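Local coordinates for protein D-alanine--D-alanine ligase (Coxiella burnetii, PDB 3TQT) that joins two D-alanine molecules at the expense of ATP to make D-alanyl-D-alanine, a building block for bacterial cell wall peptidoglycan, at residues A[231-235]-A[328-333]; A[240-245]-A[283-288]. One frame throughout, in Å; residues are numbered along the deposited sequence.

Interaction 1. Residues A[231-235]-A[328-333]; sequences ECAVL and MYPKMW
Ala233 points its CB at helix 328-333 and meets three side chains there. The Tyr329 ring comes to it obliquely, with CE1 3.4 Å from Ala233 CB. Trp333 approaches with the five-membered part of its indole, and Ala233 CB lies 3.5 Å from Trp333 NE1. Met332 brings its terminal methyl, CE, to the same CB from the Glu231 side.

Tyr329 reaches along the strand because its CG is anti to the backbone N (chi1 -172°). This carries the hydroxyl past Ala233, where Tyr329 OH donates a 2.7 Å hydrogen bond to Val234 O. The carbonyl lies at the edge of the phenol ring, near its plane. The hydroxyl, in turn, stands well above the carbonyl plane, 52° out of it. Trp333 NE1 gives Tyr329 OH a weak bond of 3.2 Å, bent to 143°. The hydroxyl is therefore held in place by a partner on the strand and another one helical turn along, the bond to Val234 O being the main one. The benzo part of the indole runs on toward Leu235, with Trp333 CZ2 3.5 Å from Leu235 CB. The Leu235 side chain crosses the tyrosine at about a right angle.

At the other end, Met332 SD lies 3.3 Å from Glu231 O. The bend at chi3 turns Met332 CE toward Ala233 N and Glu231 CB. The extended Glu231 chain crosses Met328 at about a right angle, with Glu231 OE1 3.2 Å from Met328 CB. The Glu231 side chain also touches that of Asp303, a predicted magnesium ligand, and Glu231 itself is predicted to belong to the ATP site. A short helix thus lies nearly perpendicular across a strand of the antiparallel sheet in the ATP-grasp domain, next to its predicted nucleotide and metal site.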
loop_
_atom_site.group_PDB
_atom_site.type_symbol
_atom_site.label_atom_id
_atom_site.label_comp_id
_atom_site.label_asym_id
_atom_site.label_seq_id
_atom_site.Cartn_x
_atom_site.Cartn_y
_atom_site.Cartn_z
ATOM N N GLU A 231 -2.769 -0.092 -25.171
ATOM C CA GLU A 231 -2.327 0.583 -23.966
ATOM C C GLU A 231 -2.686 2.052 -24.049
ATOM O O GLU A 231 -2.865 2.598 -25.134
ATOM C CB GLU A 231 -0.825 0.416 -23.786
ATOM C CG GLU A 231 -0.379 -1.028 -23.796
ATOM C CD GLU A 231 1.099 -1.159 -23.529
ATOM O OE1 GLU A 231 1.809 -0.143 -23.672
ATOM O OE2 GLU A 231 1.540 -2.264 -23.159
ATOM N N CYS A 232 -2.809 2.679 -22.888
ATOM C CA CYS A 232 -3.152 4.087 -22.829
ATOM C C CYS A 232 -2.439 4.706 -21.638
ATOM O O CYS A 232 -2.494 4.183 -20.525
ATOM C CB CYS A 232 -4.667 4.253 -22.707
ATOM S SG CYS A 232 -5.233 5.961 -22.714
ATOM N N ALA A 233 -1.746 5.808 -21.890
ATOM C CA ALA A 233 -0.997 6.487 -20.850
ATOM C C ALA A 233 -1.903 7.524 -20.220
ATOM O O ALA A 233 -2.507 8.332 -20.917
ATOM C CB ALA A 233 0.233 7.148 -21.430
ATOM N N VAL A 234 -2.006 7.479 -18.897
ATOM C CA VAL A 234 -2.801 8.448 -18.149
ATOM C C VAL A 234 -1.880 9.350 -17.332
ATOM O O VAL A 234 -0.873 8.904 -16.768
ATOM C CB VAL A 234 -3.809 7.743 -17.227
ATOM C CG1 VAL A 234 -4.618 8.764 -16.417
ATOM C CG2 VAL A 234 -4.741 6.861 -18.046
ATOM N N LEU A 235 -2.218 10.630 -17.294
ATOM C CA LEU A 235 -1.419 11.611 -16.570
ATOM C C LEU A 235 -2.321 12.544 -15.796
ATOM O O LEU A 235 -3.277 13.099 -16.343
ATOM C CB LEU A 235 -0.597 12.422 -17.553
ATOM C CG LEU A 235 0.186 13.606 -17.005
ATOM C CD1 LEU A 235 1.331 13.124 -16.134
ATOM C CD2 LEU A 235 0.704 14.411 -18.192
ATOM N N MET A 328 6.532 2.558 -24.005
ATOM C CA MET A 328 5.205 2.980 -24.436
ATOM C C MET A 328 4.663 4.192 -23.689
ATOM O O MET A 328 4.037 5.059 -24.293
ATOM C CB MET A 328 4.207 1.815 -24.383
ATOM C CG MET A 328 4.359 0.846 -25.595
ATOM S SD MET A 328 4.007 1.676 -27.154
ATOM C CE MET A 328 2.231 1.817 -27.100
ATOM N N TYR A 329 4.881 4.264 -22.380
ATOM C CA TYR A 329 4.314 5.393 -21.649
ATOM C C TYR A 329 4.779 6.753 -22.212
ATOM O O TYR A 329 3.961 7.548 -22.651
ATOM C CB TYR A 329 4.536 5.296 -20.136
ATOM C CG TYR A 329 3.765 6.381 -19.415
ATOM C CD1 TYR A 329 2.456 6.166 -18.988
ATOM C CD2 TYR A 329 4.323 7.632 -19.218
ATOM C CE1 TYR A 329 1.733 7.171 -18.357
ATOM C CE2 TYR A 329 3.612 8.636 -18.590
ATOM C CZ TYR A 329 2.326 8.405 -18.164
ATOM O OH TYR A 329 1.627 9.421 -17.549
ATOM N N PRO A 330 6.091 7.019 -22.215
ATOM C CA PRO A 330 6.494 8.283 -22.837
ATOM C C PRO A 330 6.191 8.351 -24.336
ATOM O O PRO A 330 5.823 9.430 -24.786
ATOM C CB PRO A 330 8.004 8.340 -22.593
ATOM C CG PRO A 330 8.412 6.930 -22.283
ATOM C CD PRO A 330 7.227 6.336 -21.576
ATOM N N LYS A 331 6.343 7.253 -25.081
ATOM C CA LYS A 331 6.080 7.288 -26.521
ATOM C C LYS A 331 4.628 7.653 -26.834
ATOM O O LYS A 331 4.361 8.424 -27.744
ATOM C CB LYS A 331 6.428 5.958 -27.187
ATOM C CG LYS A 331 7.894 5.773 -27.485
ATOM C CD LYS A 331 8.127 4.433 -28.183
ATOM C CE LYS A 331 7.217 4.268 -29.395
ATOM N NZ LYS A 331 7.410 2.960 -30.088
ATOM N N MET A 332 3.685 7.089 -26.091
ATOM C CA MET A 332 2.284 7.434 -26.296
ATOM C C MET A 332 2.028 8.921 -26.048
ATOM O O MET A 332 1.333 9.581 -26.833
ATOM C CB MET A 332 1.377 6.578 -25.415
ATOM C CG MET A 332 1.200 5.173 -25.964
ATOM S SD MET A 332 -0.021 4.234 -25.049
ATOM C CE MET A 332 0.875 3.846 -23.547
ATOM N N TRP A 333 2.582 9.459 -24.962
ATOM C CA TRP A 333 2.437 10.897 -24.730
ATOM C C TRP A 333 3.059 11.723 -25.849
ATOM O O TRP A 333 2.449 12.681 -26.323
ATOM C CB TRP A 333 2.955 11.334 -23.352
ATOM C CG TRP A 333 1.915 11.133 -22.299
ATOM C CD1 TRP A 333 2.022 10.382 -21.163
ATOM C CD2 TRP A 333 0.576 11.646 -22.316
ATOM N NE1 TRP A 333 0.844 10.414 -20.466
ATOM C CE2 TRP A 333 -0.060 11.181 -21.149
ATOM C CE3 TRP A 333 -0.141 12.458 -23.201
ATOM C CZ2 TRP A 333 -1.382 11.503 -20.843
ATOM C CZ3 TRP A 333 -1.451 12.779 -22.895
ATOM C CH2 TRP A 333 -2.057 12.305 -21.723
#

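Interaction 2. Residues A[240-245]-A[283-288]; sequences PKASLP and IQQIAI
The side-chain amide of Gln284 meets Ser243 O at its edge, in the amide plane. Leu244 CD2 and Pro245 CD lie above one and the same face. Pro245 CD stands almost straight over Gln284 NE2, at 4.3 Å. Leu244 CD2 comes in more obliquely, 3.7 Å from Gln284 NE2. The leucine and glutamine chains run side by side and point the same way.

The hydrogen bond from Gln284 NE2 to Ser243 O is 2.9 Å long and nearly straight (164°). Relative to the Ser243 carbonyl, the donor stands above the plane, 56° out of it. Gln284 can reach this far because its chain is extended beyond CG. On the way, its CB packs 3.8 Å from Ala242 CB.

This is a helix laid along one face of an antiparallel sheet in the ATP-grasp domain. The Gln284 hydrogen bond ties the helix to the backbone of strand 241-249. Ser243 points the other way, and its OG bonds to Leu244 O and to Ala233 N of the neighbouring strand.

Apolar contacts extend the seam at both ends. Ile288 has CG1 anti to its carbonyl carbon (chi1 -75°). With the chain extended beyond it, this brings Ile288 CD1 to the backbone of residue 240, 3.6 Å from Pro240 O. The same methyl lies 3.8 Å from Ala242 CB. The CG2 branch of Ile288 meets Pro240 CB instead. At the far end, Ile283 CG2 touches the Pro245 ring, with 4.2 Å to Pro245 CG. Beyond the two segments, Ile283 also touches Ile230, a residue of the predicted ATP site.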
loop_
_atom_site.group_PDB
_atom_site.type_symbol
_atom_site.label_atom_id
_atom_site.label_comp_id
_atom_site.label_asym_id
_atom_site.label_seq_id
_atom_site.Cartn_x
_atom_site.Cartn_y
_atom_site.Cartn_z
ATOM N N PRO A 240 -7.348 13.544 -14.514
ATOM C CA PRO A 240 -6.466 12.739 -15.369
ATOM C C PRO A 240 -6.761 12.933 -16.848
ATOM O O PRO A 240 -7.921 13.079 -17.232
ATOM C CB PRO A 240 -6.802 11.293 -14.967
ATOM C CG PRO A 240 -7.595 11.400 -13.688
ATOM C CD PRO A 240 -8.308 12.711 -13.773
ATOM N N LYS A 241 -5.704 12.921 -17.657
ATOM C CA LYS A 241 -5.810 13.006 -19.109
ATOM C C LYS A 241 -5.261 11.722 -19.701
ATOM O O LYS A 241 -4.368 11.097 -19.133
ATOM C CB LYS A 241 -5.016 14.197 -19.653
ATOM C CG LYS A 241 -5.577 15.556 -19.254
ATOM C CD LYS A 241 -4.701 16.692 -19.780
ATOM C CE LYS A 241 -3.259 16.578 -19.277
ATOM N NZ LYS A 241 -2.418 17.776 -19.605
ATOM N N ALA A 242 -5.800 11.329 -20.842
ATOM C CA ALA A 242 -5.399 10.074 -21.451
ATOM C C ALA A 242 -4.721 10.332 -22.790
ATOM O O ALA A 242 -5.144 11.202 -23.546
ATOM C CB ALA A 242 -6.611 9.172 -21.619
ATOM N N SER A 243 -3.661 9.583 -23.070
ATOM C CA SER A 243 -2.950 9.686 -24.340
ATOM C C SER A 243 -3.761 9.022 -25.436
ATOM O O SER A 243 -4.767 8.376 -25.174
ATOM C CB SER A 243 -1.601 8.967 -24.245
ATOM O OG SER A 243 -1.805 7.556 -24.151
ATOM N N LEU A 244 -3.314 9.184 -26.673
ATOM C CA LEU A 244 -3.798 8.329 -27.736
ATOM C C LEU A 244 -3.378 6.907 -27.395
ATOM O O LEU A 244 -2.290 6.685 -26.852
ATOM C CB LEU A 244 -3.217 8.754 -29.081
ATOM C CG LEU A 244 -3.706 10.138 -29.513
ATOM C CD1 LEU A 244 -3.043 10.582 -30.799
ATOM C CD2 LEU A 244 -5.224 10.145 -29.647
ATOM N N PRO A 245 -4.242 5.938 -27.704
ATOM C CA PRO A 245 -3.963 4.529 -27.422
ATOM C C PRO A 245 -2.759 4.053 -28.223
ATOM O O PRO A 245 -2.517 4.560 -29.316
ATOM C CB PRO A 245 -5.216 3.811 -27.940
ATOM C CG PRO A 245 -6.265 4.876 -28.063
ATOM C CD PRO A 245 -5.520 6.123 -28.407
ATOM N N ILE A 283 -11.415 3.457 -24.803
ATOM C CA ILE A 283 -10.113 3.199 -24.211
ATOM C C ILE A 283 -9.675 4.387 -23.351
ATOM O O ILE A 283 -9.274 4.232 -22.201
ATOM C CB ILE A 283 -9.079 2.903 -25.301
ATOM C CG1 ILE A 283 -9.422 1.562 -25.973
ATOM C CG2 ILE A 283 -7.675 2.889 -24.702
ATOM C CD1 ILE A 283 -8.608 1.252 -27.198
ATOM N N GLN A 284 -9.768 5.583 -23.906
ATOM C CA GLN A 284 -9.334 6.760 -23.177
ATOM C C GLN A 284 -10.194 6.997 -21.938
ATOM O O GLN A 284 -9.667 7.274 -20.857
ATOM C CB GLN A 284 -9.299 7.981 -24.099
ATOM C CG GLN A 284 -8.148 7.920 -25.097
ATOM C CD GLN A 284 -8.232 8.993 -26.160
ATOM O OE1 GLN A 284 -9.299 9.259 -26.706
ATOM N NE2 GLN A 284 -7.104 9.620 -26.452
ATOM N N GLN A 285 -11.510 6.855 -22.072
ATOM C CA GLN A 285 -12.373 7.157 -20.937
ATOM C C GLN A 285 -12.227 6.136 -19.823
ATOM O O GLN A 285 -12.210 6.495 -18.645
ATOM C CB GLN A 285 -13.837 7.271 -21.335
ATOM C CG GLN A 285 -14.707 7.765 -20.180
ATOM C CD GLN A 285 -14.348 9.182 -19.735
ATOM O OE1 GLN A 285 -14.551 10.137 -20.481
ATOM N NE2 GLN A 285 -13.805 9.318 -18.519
ATOM N N ILE A 286 -12.119 4.870 -20.197
ATOM C CA ILE A 286 -11.980 3.803 -19.217
ATOM C C ILE A 286 -10.620 3.904 -18.545
ATOM O O ILE A 286 -10.499 3.688 -17.341
ATOM C CB ILE A 286 -12.149 2.412 -19.860
ATOM C CG1 ILE A 286 -13.578 2.256 -20.392
ATOM C CG2 ILE A 286 -11.866 1.316 -18.840
ATOM C CD1 ILE A 286 -13.813 0.950 -21.098
ATOM N N ALA A 287 -9.596 4.252 -19.312
ATOM C CA ALA A 287 -8.271 4.457 -18.701
ATOM C C ALA A 287 -8.335 5.517 -17.594
ATOM O O ALA A 287 -7.797 5.325 -16.498
ATOM C CB ALA A 287 -7.234 4.827 -19.753
ATOM N N ILE A 288 -8.996 6.633 -17.888
ATOM C CA ILE A 288 -9.156 7.708 -16.922
ATOM C C ILE A 288 -10.005 7.258 -15.742
ATOM O O ILE A 288 -9.658 7.511 -14.595
ATOM C CB ILE A 288 -9.795 8.947 -17.565
ATOM C CG1 ILE A 288 -8.764 9.669 -18.430
ATOM C CG2 ILE A 288 -10.342 9.867 -16.495
ATOM C CD1 ILE A 288 -9.388 10.627 -19.421
#

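In the fold
The centres of interactions 1 and 2 lie 9 Å apart in the ATP-grasp domain. Strands 228-236 and 241-249 follow each other in the chain and are antiparallel neighbours in a five-stranded sheet. Ala233 O to Ser243 N and Leu235 O to Lys241 N are probable hydrogen bonds joining them. Helix 328-335 packs on one face of this sheet and helix 277-293 on the other. Along the chain, interaction 2 is nested within the loop closed by interaction 1. Trp333 also packs against the backbone of residues 241-243, so both strands touch helix 328-335. The sheet is thus covered on both faces beside the predicted ATP and magnesium sites.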